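PDB 3O0H: glutathione reductase from Bartonella henselae, which probably uses NADPH, through its bound FAD, to reduce glutathione disulfide to glutathione. Local coordinates for residues Asp28-Gly33 with His142-Ser147; Ala136-Glu141 with Glu156-Ala161. All coordinates share one frame; numbering follows the deposited sequence.

Contact 1: Asp28-Gly33 with His142-Ser147; sequences DLFVIG and HTLELS. With FAD (flavin-adenine dinucleotide), chain H.
Leu-144 lays its CD2 methyl over one face of the Phe-30 ring, a CH-pi contact in which CD2 stands 3.9 Å from the ring centroid and 20° off the ring normal. The methyl is displaced toward the rim, nearest CG of Phe-30, while Leu-144 CG itself sits against CD1 and CE1 of Phe-30. Phe-30 turns this face to strand 143-146 because its chi1 of -167° places the ring beside the carbonyl carbon.

The other contacts between the strands are apolar. Leu-146 reaches the ring at its edge, its CD2 lying 4.2 Å from Phe-30 CZ, and the other leucine branch, Leu-144 CD1, meets Ile-32 CD1 at 4.0 Å. All four side chains are buried, which suits apolar residues. The strand axes, 49° apart, come no closer than 9.7 Å, so side chains rather than backbones bridge the gap.

Toward the cofactor, the two methyls of Ile-32 divide the work: CD1 serves the leucine, whereas CG2 touches the adenine, 3.6 Å from FAD C6A. Gly-33, having no side chain, lets its CA come within 3.2 Å of the ribose oxygen FAD O4B, consistent with the glycine-rich GxGxxG turn of a Rossmann-type FAD-binding domain, here backed by its small antiparallel sheet.

Contact 2: Ala136-Glu141 with Glu156-Ala161; sequences AVFVDE and EKILIA. With FAD (flavin-adenine dinucleotide), chain H.
Phe-138 and Ile-158 pass alongside each other in opposite directions, each side chain reaching from its own strand toward the other. The outer end of the ring does the touching: CZ of Phe-138 lies 3.7 Å from Ile-158 CG2, and CE2 of Phe-138 is 3.7 Å from Ile-158 CD1. Both arms of the beta-branched isoleucine are therefore used. With CG1 beside the backbone N (chi1 -63°) and CG2 anti to that N, they spread around one corner of the ring, and the CG2 methyl approaches it obliquely. Ile-160 crosses the phenylalanine at about a right angle, bringing its CG1 to the ring edge, 4.1 Å from Phe-138 CZ.

In the FAD-binding domain, this apolar packing joins an edge strand of the three-stranded antiparallel sheet to strand 158-160 of the parallel sheet. The same edge strand reads the adenine through its backbone: Ala-136 N donates to FAD N1A (3.1 Å), and FAD N6A donates to Ala-136 O (2.9 Å). The paired bonds match the donor and acceptor pattern of adenine. Beyond strand 158-160, Ala-161 O approaches FAD C5B at 3.3 Å.

At the far end the contact becomes mixed, with Ile-158 CD1 packed 3.5 Å from the carbonyl Glu-141 O. That buried methyl meets backbone here; the carbonyl oxygen also accepts a hydrogen bond from His-320 NE2.

Overall arrangement
From the N terminus, strand 27-32 enters the parallel sheet, and contact 1 closes a long, largely helical excursion when the chain returns at 142-147. Segment 136-141 precedes that return directly, and contact 2 closes a much shorter loop, made by the antiparallel strands, at 156-161. The segments alternate along the chain, so the two contacts cross, their centres about 5 Å apart. Strands 27-32 and 158-160 are neighbours in the parallel sheet, with Ile-32 N probably hydrogen-bonded to Leu-159 O; strands 136-138 and 143-146 are neighbours in the antiparallel one. Together the contacts pack one sheet on the other beside the adenine end of FAD.

Contact 1: Asp28-Gly33 with His142-Ser147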
loop_
_atom_site.group_PDB
_atom_site.type_symbol
_atom_site.label_atom_id
_atom_site.label_comp_id
_atom_site.label_asym_id
_atom_site.label_seq_id
_atom_site.Cartn_x
_atom_site.Cartn_y
_atom_site.Cartn_z
ATOM N N ASP B 28 43.479 0.543 3.099
ATOM C CA ASP B 28 43.025 -0.561 3.963
ATOM C C ASP B 28 42.035 -1.457 3.200
ATOM O O ASP B 28 42.010 -2.694 3.372
ATOM C CB ASP B 28 42.339 -0.049 5.235
ATOM C CG ASP B 28 43.262 0.765 6.135
ATOM O OD1 ASP B 28 44.423 0.363 6.319
ATOM O OD2 ASP B 28 42.789 1.808 6.637
ATOM N N LEU B 29 41.248 -0.809 2.341
ATOM C CA LEU B 29 40.216 -1.451 1.560
ATOM C C LEU B 29 40.075 -0.761 0.219
ATOM O O LEU B 29 39.938 0.488 0.142
ATOM C CB LEU B 29 38.878 -1.356 2.289
ATOM C CG LEU B 29 37.664 -1.918 1.551
ATOM C CD1 LEU B 29 37.786 -3.425 1.397
ATOM C CD2 LEU B 29 36.407 -1.538 2.329
ATOM N N PHE B 30 40.050 -1.578 -0.825
ATOM C CA PHE B 30 39.771 -1.148 -2.205
ATOM C C PHE B 30 38.522 -1.872 -2.653
ATOM O O PHE B 30 38.488 -3.120 -2.717
ATOM C CB PHE B 30 40.925 -1.492 -3.148
ATOM C CG PHE B 30 40.863 -0.826 -4.492
ATOM C CD1 PHE B 30 39.951 -1.241 -5.445
ATOM C CD2 PHE B 30 41.754 0.206 -4.817
ATOM C CE1 PHE B 30 39.921 -0.662 -6.739
ATOM C CE2 PHE B 30 41.722 0.796 -6.044
ATOM C CZ PHE B 30 40.792 0.356 -7.041
ATOM N N VAL B 31 37.525 -1.084 -3.044
ATOM C CA VAL B 31 36.238 -1.633 -3.492
ATOM C C VAL B 31 36.148 -1.506 -5.009
ATOM O O VAL B 31 36.339 -0.415 -5.546
ATOM C CB VAL B 31 35.077 -0.948 -2.810
ATOM C CG1 VAL B 31 33.698 -1.536 -3.287
ATOM C CG2 VAL B 31 35.226 -1.073 -1.288
ATOM N N ILE B 32 35.828 -2.622 -5.680
ATOM C CA ILE B 32 35.691 -2.642 -7.137
ATOM C C ILE B 32 34.229 -2.583 -7.501
ATOM O O ILE B 32 33.531 -3.563 -7.368
ATOM C CB ILE B 32 36.351 -3.891 -7.806
ATOM C CG1 ILE B 32 37.793 -4.057 -7.317
ATOM C CG2 ILE B 32 36.324 -3.761 -9.372
ATOM C CD1 ILE B 32 38.503 -5.455 -7.716
ATOM N N GLY B 33 33.783 -1.395 -7.932
ATOM C CA GLY B 33 32.400 -1.154 -8.363
ATOM C C GLY B 33 31.644 -0.355 -7.292
ATOM O O GLY B 33 31.671 -0.692 -6.141
ATOM N N HIS B 142 46.992 -8.450 -4.024
ATOM C CA HIS B 142 46.871 -7.180 -3.301
ATOM C C HIS B 142 46.960 -5.930 -4.173
ATOM O O HIS B 142 46.946 -4.803 -3.653
ATOM C CB HIS B 142 47.982 -7.111 -2.261
ATOM C CG HIS B 142 47.692 -7.916 -1.046
ATOM N ND1 HIS B 142 46.753 -7.526 -0.111
ATOM C CD2 HIS B 142 48.211 -9.088 -0.608
ATOM C CE1 HIS B 142 46.699 -8.435 0.843
ATOM N NE2 HIS B 142 47.588 -9.378 0.580
ATOM N N THR B 143 46.976 -6.094 -5.487
ATOM C CA THR B 143 47.258 -4.969 -6.360
ATOM C C THR B 143 46.256 -4.885 -7.496
ATOM O O THR B 143 45.993 -5.882 -8.178
ATOM C CB THR B 143 48.678 -5.078 -6.968
ATOM O OG1 THR B 143 49.614 -5.430 -5.937
ATOM C CG2 THR B 143 49.092 -3.762 -7.634
ATOM N N LEU B 144 45.716 -3.681 -7.696
ATOM C CA LEU B 144 44.823 -3.415 -8.788
ATOM C C LEU B 144 45.486 -2.476 -9.765
ATOM O O LEU B 144 46.330 -1.655 -9.360
ATOM C CB LEU B 144 43.560 -2.754 -8.294
ATOM C CG LEU B 144 42.694 -3.501 -7.289
ATOM C CD1 LEU B 144 42.517 -4.977 -7.699
ATOM C CD2 LEU B 144 43.211 -3.321 -5.802
ATOM N N GLU B 145 45.084 -2.585 -11.029
ATOM C CA GLU B 145 45.481 -1.652 -12.045
ATOM C C GLU B 145 44.278 -0.896 -12.577
ATOM O O GLU B 145 43.216 -1.481 -12.811
ATOM C CB GLU B 145 46.218 -2.373 -13.165
ATOM C CG GLU B 145 46.777 -1.419 -14.225
ATOM C CD GLU B 145 47.665 -2.107 -15.275
ATOM O OE1 GLU B 145 47.451 -1.867 -16.452
ATOM O OE2 GLU B 145 48.611 -2.833 -14.932
ATOM N N LEU B 146 44.430 0.424 -12.696
ATOM C CA LEU B 146 43.378 1.276 -13.227
ATOM C C LEU B 146 43.554 1.296 -14.734
ATOM O O LEU B 146 44.595 1.722 -15.246
ATOM C CB LEU B 146 43.436 2.703 -12.627
ATOM C CG LEU B 146 43.314 2.784 -11.105
ATOM C CD1 LEU B 146 43.426 4.234 -10.636
ATOM C CD2 LEU B 146 42.034 2.178 -10.613
ATOM N N SER B 147 42.552 0.793 -15.455
ATOM C CA SER B 147 42.575 0.767 -16.920
ATOM C C SER B 147 42.890 2.092 -17.606
ATOM O O SER B 147 43.635 2.107 -18.549
ATOM C CB SER B 147 41.260 0.180 -17.478
ATOM O OG SER B 147 41.040 -1.128 -16.923
HETATM P PA FAD H . 25.735 -2.901 -9.480
HETATM O O1A FAD H . 25.384 -3.393 -10.851
HETATM O O2A FAD H . 24.724 -1.962 -8.881
HETATM O O5B FAD H . 27.172 -2.203 -9.428
HETATM C C5B FAD H . 28.327 -2.717 -10.057
HETATM C C4B FAD H . 29.149 -1.506 -10.447
HETATM O O4B FAD H . 30.482 -1.874 -10.767
HETATM C C3B FAD H . 28.608 -0.754 -11.658
HETATM O O3B FAD H . 28.465 0.637 -11.350
HETATM C C2B FAD H . 29.660 -0.959 -12.732
HETATM O O2B FAD H . 29.776 0.178 -13.554
HETATM C C1B FAD H . 30.919 -1.147 -11.957
HETATM N N9A FAD H . 31.987 -2.043 -12.431
HETATM C C8A FAD H . 31.871 -3.331 -12.863
HETATM N N7A FAD H . 33.104 -3.823 -13.057
HETATM C C5A FAD H . 33.996 -2.839 -12.739
HETATM C C6A FAD H . 35.363 -2.800 -12.671
HETATM N N6A FAD H . 36.138 -3.840 -13.019
HETATM N N1A FAD H . 35.980 -1.641 -12.269
HETATM C C2A FAD H . 35.215 -0.559 -11.898
HETATM N N3A FAD H . 33.861 -0.603 -11.929
HETATM C C4A FAD H . 33.287 -1.755 -12.305
HETATM N N1 FAD H . 16.618 -4.789 -8.322
HETATM C C2 FAD H . 15.641 -4.567 -7.374
HETATM O O2 FAD H . 15.790 -4.874 -6.164
HETATM N N3 FAD H . 14.489 -3.995 -7.747
HETATM C C4 FAD H . 14.243 -3.580 -9.045
HETATM O O4 FAD H . 13.161 -3.024 -9.269
HETATM C C4X FAD H . 15.226 -3.800 -10.011
HETATM N N5 FAD H . 15.057 -3.400 -11.308
HETATM C C5X FAD H . 16.095 -3.611 -12.215
HETATM C C6 FAD H . 15.895 -3.214 -13.526
HETATM C C7 FAD H . 16.896 -3.384 -14.473
HETATM C C7M FAD H . 16.633 -2.918 -15.894
HETATM C C8 FAD H . 18.101 -3.949 -14.103
HETATM C C8M FAD H . 19.194 -4.183 -15.126
HETATM C C9 FAD H . 18.298 -4.375 -12.795
HETATM C C9A FAD H . 17.284 -4.209 -11.845
HETATM N N10 FAD H . 17.435 -4.606 -10.528
HETATM C C10 FAD H . 16.430 -4.384 -9.620
HETATM C "C1'" FAD H . 18.665 -5.266 -10.041
HETATM C "C2'" FAD H . 19.635 -4.333 -9.360
HETATM O "O2'" FAD H . 20.038 -3.345 -10.289
HETATM C "C3'" FAD H . 20.825 -5.143 -8.915
HETATM O "O3'" FAD H . 20.470 -6.316 -8.205
HETATM C "C4'" FAD H . 21.793 -4.273 -8.144
HETATM O "O4'" FAD H . 22.149 -3.155 -8.963
HETATM C "C5'" FAD H . 23.058 -5.046 -7.793
HETATM O "O5'" FAD H . 23.947 -4.228 -7.001
HETATM P P FAD H . 25.513 -4.555 -7.136
HETATM O O1P FAD H . 26.288 -3.739 -6.126
HETATM O O2P FAD H . 25.730 -6.047 -7.018
HETATM O O3P FAD H . 25.967 -4.236 -8.621
#

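Contact 2: Ala136-Glu141 with Glu156-Ala161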
loop_
_atom_site.group_PDB
_atom_site.type_symbol
_atom_site.label_atom_id
_atom_site.label_comp_id
_atom_site.label_asym_id
_atom_site.label_seq_id
_atom_site.Cartn_x
_atom_site.Cartn_y
_atom_site.Cartn_z
ATOM N N ALA B 136 38.936 -1.003 -12.689
ATOM C CA ALA B 136 40.077 -1.604 -11.986
ATOM C C ALA B 136 40.033 -3.110 -12.250
ATOM O O ALA B 136 38.970 -3.724 -12.207
ATOM C CB ALA B 136 39.979 -1.369 -10.492
ATOM N N VAL B 137 41.215 -3.683 -12.448
ATOM C CA VAL B 137 41.427 -5.113 -12.605
ATOM C C VAL B 137 42.542 -5.561 -11.670
ATOM O O VAL B 137 43.420 -4.777 -11.308
ATOM C CB VAL B 137 41.761 -5.493 -14.062
ATOM C CG1 VAL B 137 40.744 -4.894 -15.021
ATOM C CG2 VAL B 137 43.174 -5.061 -14.480
ATOM N N PHE B 138 42.530 -6.832 -11.288
ATOM C CA PHE B 138 43.614 -7.375 -10.446
ATOM C C PHE B 138 44.878 -7.568 -11.257
ATOM O O PHE B 138 44.843 -8.041 -12.399
ATOM C CB PHE B 138 43.246 -8.731 -9.828
ATOM C CG PHE B 138 42.162 -8.670 -8.771
ATOM C CD1 PHE B 138 40.833 -8.741 -9.116
ATOM C CD2 PHE B 138 42.491 -8.605 -7.428
ATOM C CE1 PHE B 138 39.839 -8.706 -8.132
ATOM C CE2 PHE B 138 41.529 -8.590 -6.448
ATOM C CZ PHE B 138 40.203 -8.647 -6.796
ATOM N N VAL B 139 46.001 -7.215 -10.633
ATOM C CA VAL B 139 47.329 -7.547 -11.108
ATOM C C VAL B 139 47.869 -8.778 -10.339
ATOM O O VAL B 139 48.525 -9.627 -10.903
ATOM C CB VAL B 139 48.298 -6.367 -10.831
ATOM C CG1 VAL B 139 49.753 -6.792 -11.049
ATOM C CG2 VAL B 139 47.936 -5.198 -11.706
ATOM N N ASP B 140 47.613 -8.793 -9.045
ATOM C CA ASP B 140 47.907 -9.892 -8.131
ATOM C C ASP B 140 46.951 -9.813 -6.911
ATOM O O ASP B 140 45.987 -9.081 -6.936
ATOM C CB ASP B 140 49.385 -9.920 -7.716
ATOM C CG ASP B 140 49.794 -8.780 -6.813
ATOM O OD1 ASP B 140 48.937 -8.083 -6.235
ATOM O OD2 ASP B 140 51.039 -8.570 -6.700
ATOM N N GLU B 141 47.204 -10.638 -5.901
ATOM C CA GLU B 141 46.329 -10.718 -4.750
ATOM C C GLU B 141 46.066 -9.401 -3.983
ATOM O O GLU B 141 44.994 -9.270 -3.369
ATOM C CB GLU B 141 46.855 -11.794 -3.814
ATOM C CG GLU B 141 46.878 -13.156 -4.438
ATOM C CD GLU B 141 48.183 -13.587 -5.140
ATOM O OE1 GLU B 141 49.032 -12.752 -5.590
ATOM O OE2 GLU B 141 48.322 -14.821 -5.242
ATOM N N GLU B 156 45.101 -3.745 1.380
ATOM C CA GLU B 156 45.138 -4.843 2.306
ATOM C C GLU B 156 43.988 -5.777 2.093
ATOM O O GLU B 156 44.184 -6.977 2.147
ATOM C CB GLU B 156 45.097 -4.343 3.764
ATOM C CG GLU B 156 45.247 -5.461 4.785
ATOM C CD GLU B 156 45.483 -4.930 6.209
ATOM O OE1 GLU B 156 45.370 -3.690 6.459
ATOM O OE2 GLU B 156 45.801 -5.770 7.085
ATOM N N LYS B 157 42.795 -5.206 1.957
ATOM C CA LYS B 157 41.551 -5.923 1.760
ATOM C C LYS B 157 40.975 -5.445 0.446
ATOM O O LYS B 157 41.099 -4.278 0.105
ATOM C CB LYS B 157 40.553 -5.656 2.874
ATOM C CG LYS B 157 40.922 -6.251 4.223
ATOM C CD LYS B 157 39.894 -5.839 5.309
ATOM C CE LYS B 157 40.218 -6.381 6.692
ATOM N NZ LYS B 157 41.583 -6.143 7.141
ATOM N N ILE B 158 40.380 -6.356 -0.296
ATOM C CA ILE B 158 39.718 -6.000 -1.574
ATOM C C ILE B 158 38.293 -6.557 -1.602
ATOM O O ILE B 158 38.092 -7.738 -1.269
ATOM C CB ILE B 158 40.539 -6.476 -2.803
ATOM C CG1 ILE B 158 41.911 -5.787 -2.857
ATOM C CG2 ILE B 158 39.830 -6.173 -4.110
ATOM C CD1 ILE B 158 42.867 -6.531 -3.666
ATOM N N LEU B 159 37.334 -5.700 -2.009
ATOM C CA LEU B 159 35.925 -6.068 -2.130
ATOM C C LEU B 159 35.495 -6.035 -3.594
ATOM O O LEU B 159 35.568 -5.000 -4.245
ATOM C CB LEU B 159 35.016 -5.118 -1.324
ATOM C CG LEU B 159 33.524 -5.424 -1.413
ATOM C CD1 LEU B 159 33.241 -6.880 -0.860
ATOM C CD2 LEU B 159 32.690 -4.378 -0.682
ATOM N N ILE B 160 35.067 -7.186 -4.086
ATOM C CA ILE B 160 34.583 -7.337 -5.447
ATOM C C ILE B 160 33.080 -7.044 -5.392
ATOM O O ILE B 160 32.315 -7.778 -4.760
ATOM C CB ILE B 160 34.786 -8.747 -6.001
ATOM C CG1 ILE B 160 36.275 -9.153 -5.936
ATOM C CG2 ILE B 160 34.202 -8.832 -7.441
ATOM C CD1 ILE B 160 36.512 -10.755 -5.967
ATOM N N ALA B 161 32.684 -5.967 -6.060
ATOM C CA ALA B 161 31.277 -5.502 -6.091
ATOM C C ALA B 161 30.894 -5.048 -7.543
ATOM O O ALA B 161 30.295 -3.986 -7.759
ATOM C CB ALA B 161 31.064 -4.363 -5.051
HETATM P PA FAD H . 25.735 -2.901 -9.480
HETATM O O1A FAD H . 25.384 -3.393 -10.851
HETATM O O2A FAD H . 24.724 -1.962 -8.881
HETATM O O5B FAD H . 27.172 -2.203 -9.428
HETATM C C5B FAD H . 28.327 -2.717 -10.057
HETATM C C4B FAD H . 29.149 -1.506 -10.447
HETATM O O4B FAD H . 30.482 -1.874 -10.767
HETATM C C3B FAD H . 28.608 -0.754 -11.658
HETATM O O3B FAD H . 28.465 0.637 -11.350
HETATM C C2B FAD H . 29.660 -0.959 -12.732
HETATM O O2B FAD H . 29.776 0.178 -13.554
HETATM C C1B FAD H . 30.919 -1.147 -11.957
HETATM N N9A FAD H . 31.987 -2.043 -12.431
HETATM C C8A FAD H . 31.871 -3.331 -12.863
HETATM N N7A FAD H . 33.104 -3.823 -13.057
HETATM C C5A FAD H . 33.996 -2.839 -12.739
HETATM C C6A FAD H . 35.363 -2.800 -12.671
HETATM N N6A FAD H . 36.138 -3.840 -13.019
HETATM N N1A FAD H . 35.980 -1.641 -12.269
HETATM C C2A FAD H . 35.215 -0.559 -11.898
HETATM N N3A FAD H . 33.861 -0.603 -11.929
HETATM C C4A FAD H . 33.287 -1.755 -12.305
HETATM N N1 FAD H . 16.618 -4.789 -8.322
HETATM C C2 FAD H . 15.641 -4.567 -7.374
HETATM O O2 FAD H . 15.790 -4.874 -6.164
HETATM N N3 FAD H . 14.489 -3.995 -7.747
HETATM C C4 FAD H . 14.243 -3.580 -9.045
HETATM O O4 FAD H . 13.161 -3.024 -9.269
HETATM C C4X FAD H . 15.226 -3.800 -10.011
HETATM N N5 FAD H . 15.057 -3.400 -11.308
HETATM C C5X FAD H . 16.095 -3.611 -12.215
HETATM C C6 FAD H . 15.895 -3.214 -13.526
HETATM C C7 FAD H . 16.896 -3.384 -14.473
HETATM C C7M FAD H . 16.633 -2.918 -15.894
HETATM C C8 FAD H . 18.101 -3.949 -14.103
HETATM C C8M FAD H . 19.194 -4.183 -15.126
HETATM C C9 FAD H . 18.298 -4.375 -12.795
HETATM C C9A FAD H . 17.284 -4.209 -11.845
HETATM N N10 FAD H . 17.435 -4.606 -10.528
HETATM C C10 FAD H . 16.430 -4.384 -9.620
HETATM C "C1'" FAD H . 18.665 -5.266 -10.041
HETATM C "C2'" FAD H . 19.635 -4.333 -9.360
HETATM O "O2'" FAD H . 20.038 -3.345 -10.289
HETATM C "C3'" FAD H . 20.825 -5.143 -8.915
HETATM O "O3'" FAD H . 20.470 -6.316 -8.205
HETATM C "C4'" FAD H . 21.793 -4.273 -8.144
HETATM O "O4'" FAD H . 22.149 -3.155 -8.963
HETATM C "C5'" FAD H . 23.058 -5.046 -7.793
HETATM O "O5'" FAD H . 23.947 -4.228 -7.001
HETATM P P FAD H . 25.513 -4.555 -7.136
HETATM O O1P FAD H . 26.288 -3.739 -6.126
HETATM O O2P FAD H . 25.730 -6.047 -7.018
HETATM O O3P FAD H . 25.967 -4.236 -8.621
#